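Local coordinates for protein putative lipase/esterase (Lactobacillus plantarum WCFS1, PDB 3BXP) that probably hydrolyses carboxylic esters, as a putative carboxylesterase of the alpha/beta-hydrolase superfamily, at residues L180-A183 / Q184-V187. Sequence-based numbering, arbitrary orientation.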
ATOM      1  N   LEU B 180      18.863  -6.989  15.902  1.00 21.23           N
ATOM      2  CA  LEU B 180      17.450  -7.375  15.803  1.00 21.64           C
ATOM      3  C   LEU B 180      16.577  -6.171  15.976  1.00 22.49           C
ATOM      4  O   LEU B 180      15.360  -6.305  16.038  1.00 23.09           O
ATOM      5  CB  LEU B 180      17.101  -8.412  16.859  1.00 23.46           C
ATOM      6  CG  LEU B 180      17.834  -9.731  16.699  1.00 22.55           C
ATOM      7  CD1 LEU B 180      17.589 -10.668  17.901  1.00 21.13           C
ATOM      8  CD2 LEU B 180      17.494 -10.343  15.362  1.00 26.89           C
ATOM      9  N   TRP B 181      17.183  -4.980  16.091  1.00 21.39           N
ATOM     10  CA  TRP B 181      16.343  -3.775  16.275  1.00 20.94           C
ATOM     11  C   TRP B 181      15.470  -3.443  15.079  1.00 20.80           C
ATOM     12  O   TRP B 181      14.285  -3.107  15.237  1.00 20.98           O
ATOM     13  CB  TRP B 181      17.196  -2.573  16.673  1.00 22.43           C
ATOM     14  CG  TRP B 181      17.630  -2.659  18.061  1.00 20.92           C
ATOM     15  CD1 TRP B 181      17.205  -3.542  19.013  1.00 22.92           C
ATOM     16  CD2 TRP B 181      18.614  -1.824  18.695  1.00 26.72           C
ATOM     17  NE1 TRP B 181      17.873  -3.305  20.216  1.00 23.41           N
ATOM     18  CE2 TRP B 181      18.730  -2.249  20.034  1.00 26.46           C
ATOM     19  CE3 TRP B 181      19.409  -0.757  18.249  1.00 29.83           C
ATOM     20  CZ2 TRP B 181      19.604  -1.644  20.932  1.00 29.53           C
ATOM     21  CZ3 TRP B 181      20.278  -0.163  19.142  1.00 31.44           C
ATOM     22  CH2 TRP B 181      20.365  -0.606  20.467  1.00 28.53           C
ATOM     23  N   ALA B 182      16.084  -3.498  13.907  1.00 20.01           N
ATOM     24  CA  ALA B 182      15.505  -3.038  12.646  1.00 20.98           C
ATOM     25  C   ALA B 182      15.330  -4.184  11.682  1.00 22.31           C
ATOM     26  O   ALA B 182      16.261  -4.584  10.969  1.00 21.72           O
ATOM     27  CB  ALA B 182      16.369  -1.938  12.039  1.00 21.49           C
ATOM     28  N   ALA B 183      14.115  -4.736  11.651  1.00 21.42           N
ATOM     29  CA  ALA B 183      13.821  -5.907  10.861  1.00 20.19           C
ATOM     30  C   ALA B 183      14.013  -5.680   9.364  1.00 19.67           C
ATOM     31  O   ALA B 183      14.303  -6.576   8.626  1.00 21.75           O
ATOM     32  CB  ALA B 183      12.391  -6.407  11.120  1.00 19.53           C
ATOM     33  N   GLN B 184      13.825  -4.462   8.897  1.00 20.77           N
ATOM     34  CA  GLN B 184      13.970  -4.209   7.471  1.00 18.97           C
ATOM     35  C   GLN B 184      15.435  -4.399   7.043  1.00 20.72           C
ATOM     36  O   GLN B 184      15.744  -4.657   5.875  1.00 20.74           O
ATOM     37  CB  GLN B 184      13.464  -2.814   7.132  1.00 19.94           C
ATOM     38  CG  GLN B 184      14.325  -1.620   7.515  1.00 19.89           C
ATOM     39  CD  GLN B 184      14.256  -1.177   8.988  1.00 19.76           C
ATOM     40  OE1 GLN B 184      13.754  -1.923   9.846  1.00 20.06           O
ATOM     41  NE2 GLN B 184      14.730   0.051   9.279  1.00 17.53           N
ATOM     42  N   ARG B 185      16.340  -4.223   7.996  1.00 21.02           N
ATOM     43  CA  ARG B 185      17.759  -4.343   7.709  1.00 22.90           C
ATOM     44  C   ARG B 185      18.195  -5.798   7.519  1.00 22.78           C
ATOM     45  O   ARG B 185      19.330  -6.071   7.074  1.00 25.75           O
ATOM     46  CB  ARG B 185      18.625  -3.678   8.766  1.00 25.84           C
ATOM     47  CG  ARG B 185      18.483  -2.171   8.816  1.00 24.83           C
ATOM     48  CD  ARG B 185      19.451  -1.595   9.852  1.00 37.30           C
ATOM     49  NE  ARG B 185      19.383  -0.138   9.942  1.00 46.45           N
ATOM     50  CZ  ARG B 185      19.823   0.671   8.991  1.00 48.38           C
ATOM     51  NH1 ARG B 185      20.330   0.145   7.884  1.00 53.52           N
ATOM     52  NH2 ARG B 185      19.745   1.989   9.132  1.00 44.85           N
ATOM     53  N   LEU B 186      17.303  -6.727   7.818  1.00 20.18           N
ATOM     54  CA  LEU B 186      17.588  -8.158   7.696  1.00 22.44           C
ATOM     55  C   LEU B 186      16.941  -8.767   6.445  1.00 25.35           C
ATOM     56  O   LEU B 186      17.011  -9.985   6.210  1.00 23.37           O
ATOM     57  CB  LEU B 186      17.117  -8.913   8.944  1.00 22.94           C
ATOM     58  CG  LEU B 186      17.642  -8.400  10.305  1.00 28.58           C
ATOM     59  CD1 LEU B 186      17.096  -9.176  11.503  1.00 27.14           C
ATOM     60  CD2 LEU B 186      19.132  -8.427  10.331  1.00 34.33           C
ATOM     61  N   VAL B 187      16.295  -7.911   5.652  1.00 25.65           N
ATOM     62  CA  VAL B 187      15.662  -8.342   4.402  1.00 22.74           C
ATOM     63  C   VAL B 187      16.767  -8.678   3.376  1.00 24.62           C
ATOM     64  O   VAL B 187      17.769  -7.964   3.274  1.00 21.31           O
ATOM     65  CB  VAL B 187      14.700  -7.275   3.821  1.00 22.68           C
ATOM     66  CG1 VAL B 187      14.216  -7.662   2.406  1.00 19.51           C
ATOM     67  CG2 VAL B 187      13.509  -7.024   4.815  1.00 22.74           C
TER
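Ala182 and Ala183 lead into a short 3-10 turn in the loop between helix 168-174 and strand 194-199 of this alpha/beta-hydrolase fold, and two i to i+3 bonds define it. Arg185 N donates to Ala182 O at 3.0 Å, with an N-H...O angle of 143°. Leu186 N reaches Ala183 O at 3.1 Å, a straighter 159°. The tight part lies at Gln184. Its CG sits between backbone N and carbonyl carbon (chi1 75°), and a bend about the CB-CG bond folds the amide back over the chain, bringing Gln184 OE1 to 3.4 Å from Ala182 CB. Gln184 NE2 is hydrogen-bonded to Asp159, tying the turn to the loop after strand 150-154. Replacing Gln184 by alanine would probably leave Asp159 without this amide donor and remove one of the groups packed on Ala182 CB. Ala183 is buried too, its side chain against helix 118-129. The exposed side, by contrast, belongs to Arg185, which runs past in an extended chain, Arg185 CD lying 3.8 Å from Ala182 CB. Between Leu180 and Leu186 the contact is thin, a single methyl pair, Leu180 CD2 to Leu186 CD1, 4.1 Å apart.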